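Local coordinates for CurD (Moorea producens 3L, PDB 5KP7), which probably acts as a hydroxymethylglutaryl-CoA synthase of the thiolase-like superfamily and binds 4'-phosphopantetheine in its pocket, at residues N229-A234 with A400-T405; D263-F268 with E301-R306. The protein carries 3 engineered substitutions. One frame throughout, in Å; residues are numbered along the deposited sequence.

Interaction 1 of 2, residues N229-A234 with A400-T405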
# COMPACT_ATOMS: atom_id res chain seq x y z
N ASN A 229 11.62 -2.75 -15.75
CA ASN A 229 12.99 -3.17 -15.50
C ASN A 229 13.10 -3.57 -14.03
O ASN A 229 12.33 -3.12 -13.18
CB ASN A 229 13.98 -2.04 -15.74
CG ASN A 229 13.95 -1.52 -17.16
OD1 ASN A 229 14.47 -2.17 -18.06
ND2 ASN A 229 13.42 -0.31 -17.34
N PRO A 230 14.08 -4.43 -13.72
CA PRO A 230 14.28 -4.76 -12.32
C PRO A 230 14.71 -3.55 -11.49
O PRO A 230 15.31 -2.61 -12.02
CB PRO A 230 15.43 -5.79 -12.35
CG PRO A 230 15.70 -6.13 -13.75
CD PRO A 230 15.06 -5.06 -14.62
N ASP A 231 14.37 -3.60 -10.22
CA ASP A 231 14.90 -2.67 -9.22
C ASP A 231 14.54 -1.25 -9.61
O ASP A 231 15.36 -0.34 -9.56
CB ASP A 231 16.41 -2.85 -9.07
CG ASP A 231 16.81 -4.27 -8.62
OD1 ASP A 231 16.22 -4.82 -7.66
OD2 ASP A 231 17.74 -4.82 -9.22
N SER A 232 13.29 -1.07 -10.05
CA SER A 232 12.89 0.17 -10.71
C SER A 232 11.38 0.27 -10.81
O SER A 232 10.67 -0.71 -10.59
CB SER A 232 13.51 0.25 -12.11
OG SER A 232 13.51 1.59 -12.54
N GLU A 233 10.90 1.47 -11.14
CA GLU A 233 9.48 1.73 -11.38
C GLU A 233 9.41 2.90 -12.37
O GLU A 233 10.28 3.77 -12.31
CB GLU A 233 8.77 2.09 -10.08
CG GLU A 233 7.26 2.30 -10.25
CD GLU A 233 6.50 2.46 -8.93
OE1 GLU A 233 7.10 2.91 -7.94
OE2 GLU A 233 5.29 2.17 -8.92
N ALA A 234 8.43 2.88 -13.27
CA ALA A 234 8.20 3.94 -14.27
C ALA A 234 6.73 4.36 -14.24
O ALA A 234 5.86 3.58 -13.87
CB ALA A 234 8.55 3.47 -15.67
N ALA A 400 24.98 -4.36 -5.16
CA ALA A 400 25.56 -5.68 -4.99
C ALA A 400 24.56 -6.82 -4.91
O ALA A 400 24.96 -7.97 -5.11
CB ALA A 400 26.45 -5.70 -3.76
N VAL A 401 23.28 -6.52 -4.61
CA VAL A 401 22.23 -7.51 -4.54
C VAL A 401 21.13 -7.16 -5.55
O VAL A 401 19.97 -7.51 -5.34
CB VAL A 401 21.63 -7.66 -3.11
CG1 VAL A 401 22.68 -8.22 -2.19
CG2 VAL A 401 21.13 -6.35 -2.54
N ALA A 402 21.51 -6.53 -6.66
CA ALA A 402 20.54 -6.28 -7.77
C ALA A 402 19.93 -7.58 -8.27
O ALA A 402 20.50 -8.68 -8.16
CB ALA A 402 21.27 -5.60 -8.93
N PHE A 403 18.76 -7.46 -8.89
CA PHE A 403 18.16 -8.57 -9.60
C PHE A 403 19.16 -9.20 -10.55
O PHE A 403 19.91 -8.50 -11.25
CB PHE A 403 16.93 -8.10 -10.40
CG PHE A 403 16.17 -9.23 -11.03
CD1 PHE A 403 15.21 -9.87 -10.31
CD2 PHE A 403 16.45 -9.67 -12.31
CE1 PHE A 403 14.52 -10.93 -10.83
CE2 PHE A 403 15.77 -10.74 -12.85
CZ PHE A 403 14.83 -11.39 -12.09
N GLY A 404 19.20 -10.52 -10.51
CA GLY A 404 20.04 -11.31 -11.43
C GLY A 404 21.44 -11.63 -10.89
O GLY A 404 22.24 -12.27 -11.59
N THR A 405 21.75 -11.16 -9.68
CA THR A 405 23.01 -11.44 -9.03
C THR A 405 23.24 -12.93 -8.88
O THR A 405 22.39 -13.64 -8.37
CB THR A 405 23.10 -10.74 -7.67
OG1 THR A 405 23.05 -9.30 -7.88
CG2 THR A 405 24.38 -11.12 -6.94
O HOH W 1 17.42 -6.17 -5.41
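The backbone N of Phe-403 donates to Asp-231 OD2 at 2.8 Å, with an N-H...O angle of 163°, and so ties a type II beta turn to the loop before strand 234-235. Phe-403 is the second residue of that turn, which runs from Ala-402 to Thr-405. Asp-231 sets CG beside its own backbone N (chi1 -60°), and OD2 accepts the N-H through its syn lone pair, on the side of OD1. The other oxygen is used as well: a water donates to OD1 and to Val-401 O, both at 2.9 Å, so direct and water-borne links hold the carboxylate to two points of one loop, on either side of Ala-402 in sequence. Replacing Asp-231 by alanine would remove both oxygens, and is likely to leave Phe-403 N without this acceptor and the water without its hold on this loop. Apolar contact adds to the polar pair, for Pro-230 CB lies 3.4 Å from Phe-403 CB, and the two side chains cross at about a right angle. Gly-404, with phi 92°, takes the third turn position, where a CB would strike the preceding carbonyl O. The turn closes on Ala-402 O, gripped twice by Thr-405: N at 3.2 Å and OG1 at 2.6 Å.

Interaction 2 of 2, residues D263-F268 with E301-R306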
# COMPACT_ATOMS: atom_id res chain seq x y z
N ASP A 263 -24.57 1.42 2.92
CA ASP A 263 -24.36 2.87 2.95
C ASP A 263 -22.91 3.16 3.27
O ASP A 263 -22.38 2.58 4.21
CB ASP A 263 -25.26 3.52 4.01
CG ASP A 263 -25.18 5.03 3.98
OD1 ASP A 263 -26.02 5.65 3.28
OD2 ASP A 263 -24.28 5.59 4.63
N TYR A 264 -22.27 4.03 2.50
CA TYR A 264 -20.84 4.26 2.64
C TYR A 264 -20.45 4.85 4.01
O TYR A 264 -19.36 4.59 4.48
CB TYR A 264 -20.33 5.16 1.53
CG TYR A 264 -18.84 5.29 1.44
CD1 TYR A 264 -18.04 4.24 0.96
CD2 TYR A 264 -18.22 6.48 1.78
CE1 TYR A 264 -16.67 4.36 0.88
CE2 TYR A 264 -16.84 6.61 1.69
CZ TYR A 264 -16.08 5.55 1.22
OH TYR A 264 -14.73 5.66 1.11
N ARG A 265 -21.34 5.62 4.62
CA ARG A 265 -21.11 6.09 5.99
C ARG A 265 -21.59 5.09 7.02
O ARG A 265 -20.85 4.71 7.91
CB ARG A 265 -21.76 7.44 6.27
CG ARG A 265 -21.48 7.93 7.68
CD ARG A 265 -21.69 9.42 7.88
NE ARG A 265 -22.85 9.91 7.17
CZ ARG A 265 -22.98 11.14 6.64
NH1 ARG A 265 -22.01 12.08 6.73
NH2 ARG A 265 -24.11 11.45 6.00
N GLU A 266 -22.83 4.65 6.90
CA GLU A 266 -23.47 3.90 7.99
C GLU A 266 -23.04 2.45 8.13
O GLU A 266 -23.09 1.92 9.23
CB GLU A 266 -25.01 3.96 7.87
CG GLU A 266 -25.57 5.36 7.93
CD GLU A 266 -25.17 6.09 9.20
OE1 GLU A 266 -25.42 5.55 10.31
OE2 GLU A 266 -24.61 7.21 9.11
N SER A 267 -22.63 1.80 7.04
CA SER A 267 -22.34 0.37 7.10
C SER A 267 -20.93 0.04 7.53
O SER A 267 -20.66 -1.10 7.84
CB SER A 267 -22.60 -0.27 5.73
OG SER A 267 -23.96 -0.04 5.38
N PHE A 268 -20.02 1.01 7.50
CA PHE A 268 -18.61 0.76 7.77
C PHE A 268 -18.18 1.62 8.94
O PHE A 268 -18.24 2.84 8.86
CB PHE A 268 -17.74 1.04 6.53
CG PHE A 268 -18.22 0.30 5.33
CD1 PHE A 268 -18.01 -1.06 5.22
CD2 PHE A 268 -18.95 0.95 4.34
CE1 PHE A 268 -18.48 -1.76 4.13
CE2 PHE A 268 -19.44 0.25 3.26
CZ PHE A 268 -19.20 -1.11 3.15
N GLU A 301 -14.31 15.99 7.00
CA GLU A 301 -13.06 15.96 7.76
C GLU A 301 -13.24 15.23 9.10
O GLU A 301 -12.34 14.47 9.51
CB GLU A 301 -12.47 17.38 7.94
CG GLU A 301 -11.26 17.46 8.89
CD GLU A 301 -10.08 16.58 8.53
OE1 GLU A 301 -9.99 16.04 7.40
OE2 GLU A 301 -9.20 16.38 9.44
N ALA A 302 -14.36 15.45 9.78
CA ALA A 302 -14.64 14.70 11.02
C ALA A 302 -14.74 13.20 10.74
O ALA A 302 -14.22 12.39 11.50
CB ALA A 302 -15.91 15.20 11.69
N ASP A 303 -15.40 12.85 9.63
CA ASP A 303 -15.55 11.46 9.25
C ASP A 303 -14.19 10.84 8.90
O ASP A 303 -13.93 9.68 9.29
CB ASP A 303 -16.53 11.33 8.06
CG ASP A 303 -16.89 9.89 7.77
OD1 ASP A 303 -17.62 9.26 8.59
OD2 ASP A 303 -16.42 9.36 6.75
N PHE A 304 -13.34 11.61 8.21
CA PHE A 304 -11.98 11.17 7.92
C PHE A 304 -11.21 10.82 9.21
O PHE A 304 -10.60 9.74 9.32
CB PHE A 304 -11.22 12.22 7.12
CG PHE A 304 -9.78 11.90 6.94
CD1 PHE A 304 -9.38 10.95 6.02
CD2 PHE A 304 -8.81 12.51 7.73
CE1 PHE A 304 -8.04 10.63 5.86
CE2 PHE A 304 -7.46 12.19 7.58
CZ PHE A 304 -7.08 11.25 6.64
N GLN A 305 -11.25 11.72 10.18
CA GLN A 305 -10.49 11.47 11.41
C GLN A 305 -11.01 10.25 12.15
O GLN A 305 -10.23 9.47 12.70
CB GLN A 305 -10.47 12.69 12.33
CG GLN A 305 -9.42 12.56 13.43
CD GLN A 305 -9.32 13.78 14.30
OE1 GLN A 305 -8.54 14.68 14.02
NE2 GLN A 305 -10.16 13.87 15.35
N ARG A 306 -12.33 10.08 12.17
CA ARG A 306 -12.95 8.97 12.90
C ARG A 306 -12.70 7.63 12.24
O ARG A 306 -12.36 6.67 12.92
CB ARG A 306 -14.45 9.20 13.02
CG ARG A 306 -15.19 8.12 13.80
CD ARG A 306 -16.65 8.45 14.06
NE ARG A 306 -17.38 8.70 12.81
CZ ARG A 306 -18.11 7.82 12.12
NH1 ARG A 306 -18.72 8.23 11.01
NH2 ARG A 306 -18.27 6.55 12.52
O HOH W 2 -20.21 5.13 10.60
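Arg-265 lays the methylene part of its side chain beside the carboxylate of Asp-303, and the contact can be read atom by atom along that chain. CB stays close to its own turn, 3.5 Å from Asp-263 OD2. With CG anti to the backbone N (chi1 -178°), the next two carbons reach the helix: CG lies 4.3 Å from Arg-306 NH1, at the edge of that guanidinium and near its plane, while CD is 4.1 Å from Asp-303 OD1. The chain then bends at chi3 (39°), which leaves NE beyond pairing distance of Asp-303, and the guanidinium and carboxylate planes stand 89° apart. NE has instead a long ion pair with Glu-266 OE2, and NH1 forms a salt bridge with Glu-299.

Asp-303 is thus met by Arg-265 through carbon, its charge being answered elsewhere. OD1 receives Arg-306 NH1 at 2.9 Å, a salt bridge across three residues of the helix, and also Arg-307 NE; OD2 is hydrogen-bonded to His-285. Two arginines at OD1 would probably favour the ionised form of this buried carboxylate. Arg-307 joins the two segments as well, since its NH2 donates to the carbonyls of Tyr-264 and Phe-268.

A water forms a further bridge, lying in the guanidinium plane of Arg-306: it accepts from NH2 at 3.1 Å and donates to Arg-265 O at 2.8 Å.

The backbone of Arg-265 is held by Asp-263, whose OD2 accepts from the N of Arg-265 and of Glu-266, the latter at 2.9 Å. That pattern is an Asx turn within an Asx motif, here heading a turn whose residues 264-267 have helical phi/psi, which leads into strand 270-273, outermost of the sheet within this chain, and faces helix 297-307.

How the interactions relate
The two contacts lie on opposite sides of the chain's centre, their own centres about 41 Å apart and their nearest atoms about 22 Å apart, and they share no element. Interaction 1 is a surface contact between two loops far apart in sequence, whereas interaction 2, partly buried, sets a loop against helix 297-307; its segments lie between those of interaction 1 in the chain. Their chemistry differs accordingly. In 229-234 with 400-405 a carboxylate bonds directly to a backbone amide from one loop to the other. In 263-268 with 301-306 the direct touches set arginine methylenes against a carboxylate oxygen and a guanidinium nitrogen. A water bridges each contact, but in interaction 2 the polar links run through water and Arg-307, without a direct bond.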